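Local atomic coordinates of succinate-semialdehyde dehydrogenase (Synechococcus sp., PDB entry 4ITA), a protein that probably catalyses the NADP-dependent oxidation of succinic semialdehyde to succinate, as an NADPH-binding member of the aldehyde dehydrogenase family. Residues 255-263 against 302-311. Numbering follows the deposited sequence.
Sequences ARTMNNGQS and DIGPLATEGI
Gln262 and Asn260, in the loop after helix 245-257, accept from backbone N-H groups of 302-311 through their amide oxygens. Ala307 N donates to Gln262 OE1 at 2.9 Å, lying in the carbonyl plane on a lone pair. The other half of that amide turns back to its own loop, Gln262 NE2 giving Asn259 O a bond of 3.1 Å (158° at the hydrogen), which fixes the flip of the group. Asn260 OD1 accepts from Gly304 N at 2.8 Å, but here the donor stands above the carbonyl plane, 52° out of it. With CG beside its own backbone N (chi1 -51°), Asn260 sends ND2 to Gly76 O and to water 2, which also accepts from Gln262 NE2 and donates to Pro305 O at 2.6 Å. The first loop leads into the position of the catalytic cysteine in aldehyde dehydrogenases; the second enters helix 309-325, whose Ile311 side chain lies about 4 Å, nearest atoms, from the bound NADPH. A leucine in place of Gln262 would probably leave Ala307 N without its acceptor and water 2 with one donor fewer. The Leu306 CD2 methyl lies against the carbonyl oxygen Asn260 O at 3.5 Å, and at the end of helix 245-257 Ile303 CD1 makes an apolar contact with Thr257 CB at 3.8 Å.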
loop_
_atom_site.group_PDB
_atom_site.type_symbol
_atom_site.label_atom_id
_atom_site.label_comp_id
_atom_site.label_asym_id
_atom_site.label_seq_id
_atom_site.Cartn_x
_atom_site.Cartn_y
_atom_site.Cartn_z
ATOM N N ALA A 255 -3.216 -7.241 29.704
ATOM C CA ALA A 255 -3.565 -6.925 28.322
ATOM C C ALA A 255 -4.768 -5.975 28.209
ATOM O O ALA A 255 -4.774 -5.087 27.364
ATOM C CB ALA A 255 -3.792 -8.191 27.535
ATOM N N ARG A 256 -5.774 -6.129 29.065
ATOM C CA ARG A 256 -6.915 -5.218 29.022
ATOM C C ARG A 256 -6.620 -3.868 29.671
ATOM O O ARG A 256 -7.096 -2.835 29.198
ATOM C CB ARG A 256 -8.164 -5.853 29.658
ATOM C CG ARG A 256 -9.334 -4.880 29.914
ATOM C CD ARG A 256 -10.113 -4.469 28.649
ATOM N NE ARG A 256 -9.445 -3.412 27.879
ATOM C CZ ARG A 256 -10.023 -2.703 26.908
ATOM N NH1 ARG A 256 -9.327 -1.773 26.267
ATOM N NH2 ARG A 256 -11.286 -2.910 26.571
ATOM N N THR A 257 -5.848 -3.862 30.754
ATOM C CA THR A 257 -5.767 -2.665 31.589
ATOM C C THR A 257 -4.507 -1.816 31.426
ATOM O O THR A 257 -4.469 -0.694 31.922
ATOM C CB THR A 257 -6.012 -2.980 33.094
ATOM O OG1 THR A 257 -4.933 -3.765 33.617
ATOM C CG2 THR A 257 -7.339 -3.722 33.276
ATOM N N MET A 258 -3.489 -2.330 30.742
ATOM C CA MET A 258 -2.275 -1.547 30.480
ATOM C C MET A 258 -2.627 -0.276 29.717
ATOM O O MET A 258 -3.579 -0.255 28.950
ATOM C CB MET A 258 -1.265 -2.370 29.668
ATOM C CG MET A 258 -1.784 -2.783 28.289
ATOM S SD MET A 258 -0.716 -3.883 27.323
ATOM C CE MET A 258 -1.763 -4.175 25.890
ATOM N N ASN A 259 -1.853 0.780 29.939
ATOM C CA ASN A 259 -2.090 2.070 29.289
ATOM C C ASN A 259 -3.491 2.596 29.584
ATOM O O ASN A 259 -4.121 3.253 28.743
ATOM C CB ASN A 259 -1.869 1.996 27.774
ATOM C CG ASN A 259 -1.267 3.267 27.219
ATOM O OD1 ASN A 259 -0.270 3.757 27.744
ATOM N ND2 ASN A 259 -1.871 3.818 26.168
ATOM N N ASN A 260 -3.975 2.288 30.789
ATOM C CA ASN A 260 -5.332 2.637 31.224
ATOM C C ASN A 260 -6.401 2.134 30.253
ATOM O O ASN A 260 -7.453 2.752 30.079
ATOM C CB ASN A 260 -5.448 4.148 31.477
ATOM C CG ASN A 260 -4.351 4.663 32.393
ATOM O OD1 ASN A 260 -3.897 3.946 33.285
ATOM N ND2 ASN A 260 -3.905 5.894 32.167
ATOM N N GLY A 261 -6.100 1.003 29.625
ATOM C CA GLY A 261 -6.990 0.377 28.668
ATOM C C GLY A 261 -6.880 0.911 27.255
ATOM O O GLY A 261 -7.470 0.348 26.337
ATOM N N GLN A 262 -6.132 1.999 27.076
ATOM C CA GLN A 262 -6.115 2.716 25.802
ATOM C C GLN A 262 -5.053 2.186 24.852
ATOM O O GLN A 262 -4.077 2.866 24.517
ATOM C CB GLN A 262 -5.940 4.214 26.057
ATOM C CG GLN A 262 -7.047 4.779 26.947
ATOM C CD GLN A 262 -6.654 6.052 27.663
ATOM O OE1 GLN A 262 -7.414 7.024 27.681
ATOM N NE2 GLN A 262 -5.466 6.055 28.267
ATOM N N SER A 263 -5.239 0.944 24.425
ATOM C CA SER A 263 -4.335 0.343 23.459
ATOM C C SER A 263 -5.115 -0.333 22.365
ATOM O O SER A 263 -6.124 -1.000 22.610
ATOM C CB SER A 263 -3.418 -0.681 24.108
ATOM O OG SER A 263 -2.633 -1.302 23.097
ATOM N N ASP A 302 -1.619 1.410 39.172
ATOM C CA ASP A 302 -1.903 0.591 37.991
ATOM C C ASP A 302 -2.697 1.364 36.946
ATOM O O ASP A 302 -2.403 1.299 35.756
ATOM C CB ASP A 302 -2.715 -0.650 38.376
ATOM C CG ASP A 302 -1.920 -1.639 39.194
ATOM O OD1 ASP A 302 -0.844 -2.067 38.737
ATOM O OD2 ASP A 302 -2.372 -1.981 40.307
ATOM N N ILE A 303 -3.712 2.083 37.406
ATOM C CA ILE A 303 -4.661 2.750 36.530
ATOM C C ILE A 303 -4.671 4.255 36.803
ATOM O O ILE A 303 -5.086 4.686 37.880
ATOM C CB ILE A 303 -6.106 2.226 36.763
ATOM C CG1 ILE A 303 -6.171 0.695 36.685
ATOM C CG2 ILE A 303 -7.084 2.878 35.792
ATOM C CD1 ILE A 303 -5.850 0.127 35.320
ATOM N N GLY A 304 -4.191 5.042 35.844
ATOM C CA GLY A 304 -4.357 6.487 35.887
ATOM C C GLY A 304 -5.666 6.894 35.230
ATOM O O GLY A 304 -6.494 6.047 34.900
ATOM N N PRO A 305 -5.860 8.199 35.017
ATOM C CA PRO A 305 -7.074 8.680 34.358
ATOM C C PRO A 305 -7.033 8.356 32.867
ATOM O O PRO A 305 -5.948 8.167 32.314
ATOM C CB PRO A 305 -6.981 10.201 34.541
ATOM C CG PRO A 305 -5.493 10.463 34.526
ATOM C CD PRO A 305 -4.882 9.282 35.244
ATOM N N LEU A 306 -8.194 8.297 32.228
ATOM C CA LEU A 306 -8.245 8.285 30.772
ATOM C C LEU A 306 -7.691 9.609 30.253
ATOM O O LEU A 306 -7.644 10.601 30.983
ATOM C CB LEU A 306 -9.677 8.068 30.292
ATOM C CG LEU A 306 -10.307 6.761 30.777
ATOM C CD1 LEU A 306 -11.739 6.671 30.290
ATOM C CD2 LEU A 306 -9.495 5.555 30.305
ATOM N N ALA A 307 -7.286 9.645 28.993
ATOM C CA ALA A 307 -6.495 10.782 28.525
ATOM C C ALA A 307 -7.281 12.072 28.362
ATOM O O ALA A 307 -6.715 13.156 28.489
ATOM C CB ALA A 307 -5.793 10.450 27.240
ATOM N N THR A 308 -8.566 11.970 28.034
ATOM C CA THR A 308 -9.361 13.161 27.734
ATOM C C THR A 308 -10.774 13.043 28.280
ATOM O O THR A 308 -11.263 11.943 28.538
ATOM C CB THR A 308 -9.482 13.428 26.208
ATOM O OG1 THR A 308 -10.402 12.498 25.628
ATOM C CG2 THR A 308 -8.129 13.336 25.492
ATOM N N GLU A 309 -11.443 14.179 28.442
ATOM C CA GLU A 309 -12.838 14.155 28.876
ATOM C C GLU A 309 -13.727 13.470 27.839
ATOM O O GLU A 309 -14.700 12.799 28.192
ATOM C CB GLU A 309 -13.345 15.566 29.184
ATOM C CG GLU A 309 -14.755 15.595 29.788
ATOM C CD GLU A 309 -15.025 16.838 30.624
ATOM O OE1 GLU A 309 -14.125 17.695 30.733
ATOM O OE2 GLU A 309 -16.136 16.947 31.182
ATOM N N GLY A 310 -13.379 13.622 26.564
ATOM C CA GLY A 310 -14.115 12.988 25.485
ATOM C C GLY A 310 -14.105 11.474 25.552
ATOM O O GLY A 310 -15.135 10.830 25.354
ATOM N N ILE A 311 -12.942 10.893 25.821
ATOM C CA ILE A 311 -12.839 9.448 25.980
ATOM C C ILE A 311 -13.673 8.987 27.173
ATOM O O ILE A 311 -14.394 7.984 27.092
ATOM C CB ILE A 311 -11.373 8.996 26.170
ATOM C CG1 ILE A 311 -10.563 9.288 24.907
ATOM C CG2 ILE A 311 -11.313 7.512 26.510
ATOM C CD1 ILE A 311 -11.007 8.474 23.708
HETATM O O HOH W 1 -2.691 1.025 33.033
HETATM O O HOH W 2 -4.449 7.855 30.162
#